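Local coordinates for chromosome-partitioning protein Spo0J (Thermus thermophilus HB27, PDB 1VZ0) that probably takes part in chromosome partitioning, binding the centromere-like site parS and stimulating the ATPase activity of Soj, at residues 62-75 with 93-107. Numbering follows the deposited sequence.
Sequences PLLVRPQGDGYELV and PAVVKDLTDREALEL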
loop_
_atom_site.group_PDB
_atom_site.type_symbol
_atom_site.label_atom_id
_atom_site.label_comp_id
_atom_site.label_asym_id
_atom_site.label_seq_id
_atom_site.Cartn_x
_atom_site.Cartn_y
_atom_site.Cartn_z
ATOM N N PRO C 62 -10.664 17.494 -10.523
ATOM C CA PRO C 62 -11.914 16.839 -10.911
ATOM C C PRO C 62 -12.028 15.373 -10.525
ATOM O O PRO C 62 -11.033 14.656 -10.470
ATOM C CB PRO C 62 -11.932 17.008 -12.426
ATOM C CG PRO C 62 -11.154 18.253 -12.644
ATOM C CD PRO C 62 -10.003 18.083 -11.698
ATOM N N LEU C 63 -13.251 14.947 -10.238
ATOM C CA LEU C 63 -13.528 13.553 -9.934
ATOM C C LEU C 63 -13.825 12.988 -11.315
ATOM O O LEU C 63 -14.093 13.745 -12.245
ATOM C CB LEU C 63 -14.780 13.406 -9.072
ATOM C CG LEU C 63 -14.769 13.934 -7.642
ATOM C CD1 LEU C 63 -16.136 13.700 -7.006
ATOM C CD2 LEU C 63 -13.680 13.231 -6.848
ATOM N N LEU C 64 -13.771 11.676 -11.470
ATOM C CA LEU C 64 -14.075 11.090 -12.761
ATOM C C LEU C 64 -15.310 10.236 -12.535
ATOM O O LEU C 64 -15.310 9.346 -11.684
ATOM C CB LEU C 64 -12.907 10.235 -13.255
ATOM C CG LEU C 64 -12.863 9.955 -14.764
ATOM C CD1 LEU C 64 -11.663 9.084 -15.079
ATOM C CD2 LEU C 64 -14.139 9.268 -15.217
ATOM N N VAL C 65 -16.365 10.514 -13.291
ATOM C CA VAL C 65 -17.609 9.774 -13.136
ATOM C C VAL C 65 -18.204 9.294 -14.453
ATOM O O VAL C 65 -17.757 9.680 -15.537
ATOM C CB VAL C 65 -18.662 10.642 -12.429
ATOM C CG1 VAL C 65 -18.098 11.171 -11.122
ATOM C CG2 VAL C 65 -19.071 11.806 -13.325
ATOM N N ARG C 66 -19.207 8.433 -14.345
ATOM C CA ARG C 66 -19.910 7.930 -15.514
ATOM C C ARG C 66 -21.400 8.007 -15.210
ATOM O O ARG C 66 -21.811 7.951 -14.045
ATOM C CB ARG C 66 -19.514 6.484 -15.834
ATOM C CG ARG C 66 -20.033 5.434 -14.861
ATOM C CD ARG C 66 -19.799 4.039 -15.435
ATOM N NE ARG C 66 -20.358 2.987 -14.596
ATOM C CZ ARG C 66 -20.624 1.758 -15.027
ATOM N NH1 ARG C 66 -21.134 0.859 -14.195
ATOM N NH2 ARG C 66 -20.391 1.429 -16.297
ATOM N N PRO C 67 -22.231 8.160 -16.250
ATOM C CA PRO C 67 -23.683 8.245 -16.072
ATOM C C PRO C 67 -24.281 6.955 -15.513
ATOM O O PRO C 67 -23.920 5.856 -15.942
ATOM C CB PRO C 67 -24.184 8.545 -17.482
ATOM C CG PRO C 67 -23.043 9.301 -18.097
ATOM C CD PRO C 67 -21.854 8.494 -17.634
ATOM N N GLN C 68 -25.190 7.096 -14.555
ATOM C CA GLN C 68 -25.854 5.950 -13.939
ATOM C C GLN C 68 -27.260 6.297 -13.468
ATOM O O GLN C 68 -27.438 7.115 -12.563
ATOM C CB GLN C 68 -25.041 5.422 -12.756
ATOM C CG GLN C 68 -24.091 4.293 -13.112
ATOM C CD GLN C 68 -24.820 3.024 -13.516
ATOM O OE1 GLN C 68 -25.608 3.020 -14.460
ATOM N NE2 GLN C 68 -24.559 1.936 -12.796
ATOM N N GLY C 69 -28.250 5.664 -14.090
ATOM C CA GLY C 69 -29.636 5.901 -13.733
ATOM C C GLY C 69 -30.031 7.368 -13.710
ATOM O O GLY C 69 -29.993 8.057 -14.733
ATOM N N ASP C 70 -30.413 7.845 -12.530
ATOM C CA ASP C 70 -30.827 9.227 -12.365
ATOM C C ASP C 70 -29.615 10.152 -12.288
ATOM O O ASP C 70 -29.681 11.299 -12.732
ATOM C CB ASP C 70 -31.678 9.361 -11.094
ATOM C CG ASP C 70 -32.441 10.675 -11.029
ATOM O OD1 ASP C 70 -33.161 10.897 -10.029
ATOM O OD2 ASP C 70 -32.325 11.485 -11.976
ATOM N N GLY C 71 -28.506 9.647 -11.742
ATOM C CA GLY C 71 -27.301 10.458 -11.607
ATOM C C GLY C 71 -25.996 9.882 -12.146
ATOM O O GLY C 71 -25.896 9.552 -13.329
ATOM N N TYR C 72 -24.987 9.772 -11.279
ATOM C CA TYR C 72 -23.682 9.251 -11.688
ATOM C C TYR C 72 -23.068 8.249 -10.714
ATOM O O TYR C 72 -23.528 8.085 -9.586
ATOM C CB TYR C 72 -22.685 10.392 -11.873
ATOM C CG TYR C 72 -23.232 11.597 -12.591
ATOM C CD1 TYR C 72 -24.024 12.528 -11.924
ATOM C CD2 TYR C 72 -22.949 11.816 -13.937
ATOM C CE1 TYR C 72 -24.518 13.651 -12.577
ATOM C CE2 TYR C 72 -23.436 12.933 -14.600
ATOM C CZ TYR C 72 -24.217 13.846 -13.914
ATOM O OH TYR C 72 -24.682 14.961 -14.563
ATOM N N GLU C 73 -22.009 7.592 -11.175
ATOM C CA GLU C 73 -21.278 6.605 -10.391
ATOM C C GLU C 73 -19.798 6.972 -10.456
ATOM O O GLU C 73 -19.262 7.205 -11.536
ATOM C CB GLU C 73 -21.499 5.208 -10.971
ATOM C CG GLU C 73 -20.780 4.087 -10.239
ATOM C CD GLU C 73 -21.102 2.722 -10.825
ATOM O OE1 GLU C 73 -21.929 1.983 -10.251
ATOM O OE2 GLU C 73 -20.536 2.392 -11.879
ATOM N N LEU C 74 -19.147 7.031 -9.300
ATOM C CA LEU C 74 -17.730 7.381 -9.232
ATOM C C LEU C 74 -16.896 6.363 -9.995
ATOM O O LEU C 74 -17.106 5.163 -9.856
ATOM C CB LEU C 74 -17.269 7.410 -7.777
ATOM C CG LEU C 74 -16.294 8.507 -7.334
ATOM C CD1 LEU C 74 -15.299 7.898 -6.349
ATOM C CD2 LEU C 74 -15.563 9.115 -8.528
ATOM N N VAL C 75 -15.949 6.842 -10.795
ATOM C CA VAL C 75 -15.090 5.959 -11.582
ATOM C C VAL C 75 -13.623 6.094 -11.161
ATOM O O VAL C 75 -12.838 5.148 -11.295
ATOM C CB VAL C 75 -15.237 6.260 -13.102
ATOM C CG1 VAL C 75 -14.230 5.455 -13.908
ATOM C CG2 VAL C 75 -16.648 5.912 -13.555
ATOM N N PRO C 93 -16.802 19.556 -8.706
ATOM C CA PRO C 93 -16.487 19.558 -10.135
ATOM C C PRO C 93 -16.242 18.126 -10.592
ATOM O O PRO C 93 -15.616 17.338 -9.880
ATOM C CB PRO C 93 -15.229 20.409 -10.201
ATOM C CG PRO C 93 -14.544 20.059 -8.927
ATOM C CD PRO C 93 -15.675 20.097 -7.925
ATOM N N ALA C 94 -16.729 17.787 -11.778
ATOM C CA ALA C 94 -16.554 16.436 -12.279
ATOM C C ALA C 94 -16.492 16.366 -13.792
ATOM O O ALA C 94 -16.737 17.349 -14.496
ATOM C CB ALA C 94 -17.683 15.552 -11.772
ATOM N N VAL C 95 -16.147 15.184 -14.281
ATOM C CA VAL C 95 -16.074 14.932 -15.707
ATOM C C VAL C 95 -16.879 13.681 -15.991
ATOM O O VAL C 95 -16.535 12.600 -15.518
ATOM C CB VAL C 95 -14.638 14.700 -16.164
ATOM C CG1 VAL C 95 -14.629 14.288 -17.628
ATOM C CG2 VAL C 95 -13.826 15.967 -15.960
ATOM N N VAL C 96 -17.956 13.834 -16.755
ATOM C CA VAL C 96 -18.819 12.710 -17.092
ATOM C C VAL C 96 -18.330 12.036 -18.373
ATOM O O VAL C 96 -18.090 12.701 -19.375
ATOM C CB VAL C 96 -20.284 13.182 -17.276
ATOM C CG1 VAL C 96 -21.201 11.988 -17.483
ATOM C CG2 VAL C 96 -20.725 13.985 -16.059
ATOM N N LYS C 97 -18.155 10.719 -18.323
ATOM C CA LYS C 97 -17.715 9.950 -19.486
ATOM C C LYS C 97 -18.494 8.647 -19.580
ATOM O O LYS C 97 -18.638 7.940 -18.584
ATOM C CB LYS C 97 -16.224 9.632 -19.400
ATOM C CG LYS C 97 -15.319 10.779 -19.784
ATOM C CD LYS C 97 -13.899 10.288 -19.990
ATOM C CE LYS C 97 -13.015 11.383 -20.556
ATOM N NZ LYS C 97 -11.644 10.885 -20.861
ATOM N N ASP C 98 -19.004 8.336 -20.771
ATOM C CA ASP C 98 -19.758 7.104 -20.980
ATOM C C ASP C 98 -18.773 5.953 -21.004
ATOM O O ASP C 98 -17.993 5.819 -21.944
ATOM C CB ASP C 98 -20.526 7.144 -22.305
ATOM C CG ASP C 98 -21.723 8.064 -22.258
ATOM O OD1 ASP C 98 -22.434 8.160 -23.282
ATOM O OD2 ASP C 98 -21.958 8.687 -21.200
ATOM N N LEU C 99 -18.817 5.123 -19.968
ATOM C CA LEU C 99 -17.911 3.993 -19.848
ATOM C C LEU C 99 -18.663 2.706 -19.552
ATOM O O LEU C 99 -19.558 2.685 -18.700
ATOM C CB LEU C 99 -16.915 4.249 -18.717
ATOM C CG LEU C 99 -16.053 5.512 -18.757
ATOM C CD1 LEU C 99 -15.321 5.676 -17.430
ATOM C CD2 LEU C 99 -15.065 5.422 -19.902
ATOM N N THR C 100 -18.303 1.634 -20.252
ATOM C CA THR C 100 -18.942 0.348 -20.009
ATOM C C THR C 100 -18.354 -0.205 -18.710
ATOM O O THR C 100 -17.305 0.257 -18.246
ATOM C CB THR C 100 -18.671 -0.662 -21.151
ATOM O OG1 THR C 100 -17.276 -0.999 -21.185
ATOM C CG2 THR C 100 -19.074 -0.062 -22.495
ATOM N N ASP C 101 -19.026 -1.183 -18.118
ATOM C CA ASP C 101 -18.539 -1.772 -16.880
ATOM C C ASP C 101 -17.084 -2.188 -17.037
ATOM O O ASP C 101 -16.244 -1.938 -16.170
ATOM C CB ASP C 101 -19.388 -2.986 -16.513
ATOM C CG ASP C 101 -20.820 -2.609 -16.180
ATOM O OD1 ASP C 101 -21.621 -3.510 -15.854
ATOM O OD2 ASP C 101 -21.145 -1.403 -16.242
ATOM N N ARG C 102 -16.799 -2.814 -18.168
ATOM C CA ARG C 102 -15.468 -3.291 -18.484
ATOM C C ARG C 102 -14.415 -2.170 -18.495
ATOM O O ARG C 102 -13.313 -2.347 -17.964
ATOM C CB ARG C 102 -15.534 -4.016 -19.829
ATOM C CG ARG C 102 -14.228 -4.537 -20.357
ATOM C CD ARG C 102 -14.461 -5.242 -21.681
ATOM N NE ARG C 102 -13.260 -5.255 -22.509
ATOM C CZ ARG C 102 -12.115 -5.811 -22.139
ATOM N NH1 ARG C 102 -12.028 -6.397 -20.953
ATOM N NH2 ARG C 102 -11.060 -5.775 -22.947
ATOM N N GLU C 103 -14.751 -1.021 -19.081
ATOM C CA GLU C 103 -13.812 0.102 -19.138
ATOM C C GLU C 103 -13.610 0.681 -17.741
ATOM O O GLU C 103 -12.504 1.089 -17.382
ATOM C CB GLU C 103 -14.330 1.225 -20.052
ATOM C CG GLU C 103 -14.713 0.809 -21.472
ATOM C CD GLU C 103 -15.210 1.983 -22.305
ATOM O OE1 GLU C 103 -14.366 2.697 -22.888
ATOM O OE2 GLU C 103 -16.443 2.200 -22.356
ATOM N N ALA C 104 -14.690 0.733 -16.966
ATOM C CA ALA C 104 -14.634 1.280 -15.619
ATOM C C ALA C 104 -13.698 0.441 -14.762
ATOM O O ALA C 104 -12.931 0.971 -13.956
ATOM C CB ALA C 104 -16.018 1.316 -15.009
ATOM N N LEU C 105 -13.764 -0.872 -14.944
ATOM C CA LEU C 105 -12.913 -1.786 -14.195
ATOM C C LEU C 105 -11.469 -1.590 -14.635
ATOM O O LEU C 105 -10.558 -1.515 -13.811
ATOM C CB LEU C 105 -13.320 -3.229 -14.461
ATOM C CG LEU C 105 -13.238 -4.212 -13.293
ATOM C CD1 LEU C 105 -13.164 -5.624 -13.862
ATOM C CD2 LEU C 105 -12.022 -3.929 -12.423
ATOM N N GLU C 106 -11.270 -1.515 -15.945
ATOM C CA GLU C 106 -9.944 -1.318 -16.497
ATOM C C GLU C 106 -9.353 -0.019 -15.931
ATOM O O GLU C 106 -8.183 0.024 -15.552
ATOM C CB GLU C 106 -10.025 -1.273 -18.029
ATOM C CG GLU C 106 -8.722 -0.907 -18.736
ATOM C CD GLU C 106 -8.802 -1.054 -20.259
ATOM O OE1 GLU C 106 -7.873 -0.580 -20.955
ATOM O OE2 GLU C 106 -9.786 -1.645 -20.756
ATOM N N LEU C 107 -10.166 1.031 -15.853
ATOM C CA LEU C 107 -9.678 2.294 -15.319
ATOM C C LEU C 107 -9.331 2.145 -13.840
ATOM O O LEU C 107 -8.330 2.679 -13.376
ATOM C CB LEU C 107 -10.717 3.406 -15.500
ATOM C CG LEU C 107 -10.837 4.015 -16.902
ATOM C CD1 LEU C 107 -11.975 5.029 -16.911
ATOM C CD2 LEU C 107 -9.521 4.676 -17.305
HETATM O O HOH W 1 -13.702 2.630 -11.776
#
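Asp-101 OD2 is gripped by both terminal nitrogens of Arg-66: NH2 meets its anti lone pair at 2.9 Å, while NH1 approaches from above the carboxylate plane. The oxygen lies in the guanidinium plane, although the two flat groups are turned 64° apart. NH2 also donates to the carbonyl oxygen of Leu-99 (Arg-66 NH2 to Leu-99 O, 2.8 Å), and on the other flank NE and NH1 converge side-on upon Glu-73 OE2, so the guanidinium is fixed in rotation along its rim. With CG set between backbone N and carbonyl carbon (chi1 71°) and the chain extended to NE, Arg-66 spans from its strand to the first turn of helix 101-114. A leucine here would probably leave Asp-101 and Glu-73 without their shared cation and the Leu-99 carbonyl without this donor. On the Leu-64 face of the sheet Val-75 CG1 packs against Leu-99 CD1 (3.7 Å) and Leu-107 CD1 (3.8 Å); on the opposite face, that of Val-65, Val-96 turns CG2 to Tyr-72 CE2 and sets CG1 tightly against Pro-67 CG. Strand 63-68 is the middle strand of the mixed sheet of the ParB N-terminal domain, between antiparallel 71-76 and parallel 91-96, where Val-65 N donates to Val-95 O at 3.1 Å; Thr-100 and Glu-103 form a capping box at the start of helix 101-114, and Arg-36 of the second subunit also salt-bridges Glu-73 where the sheet runs on into that chain.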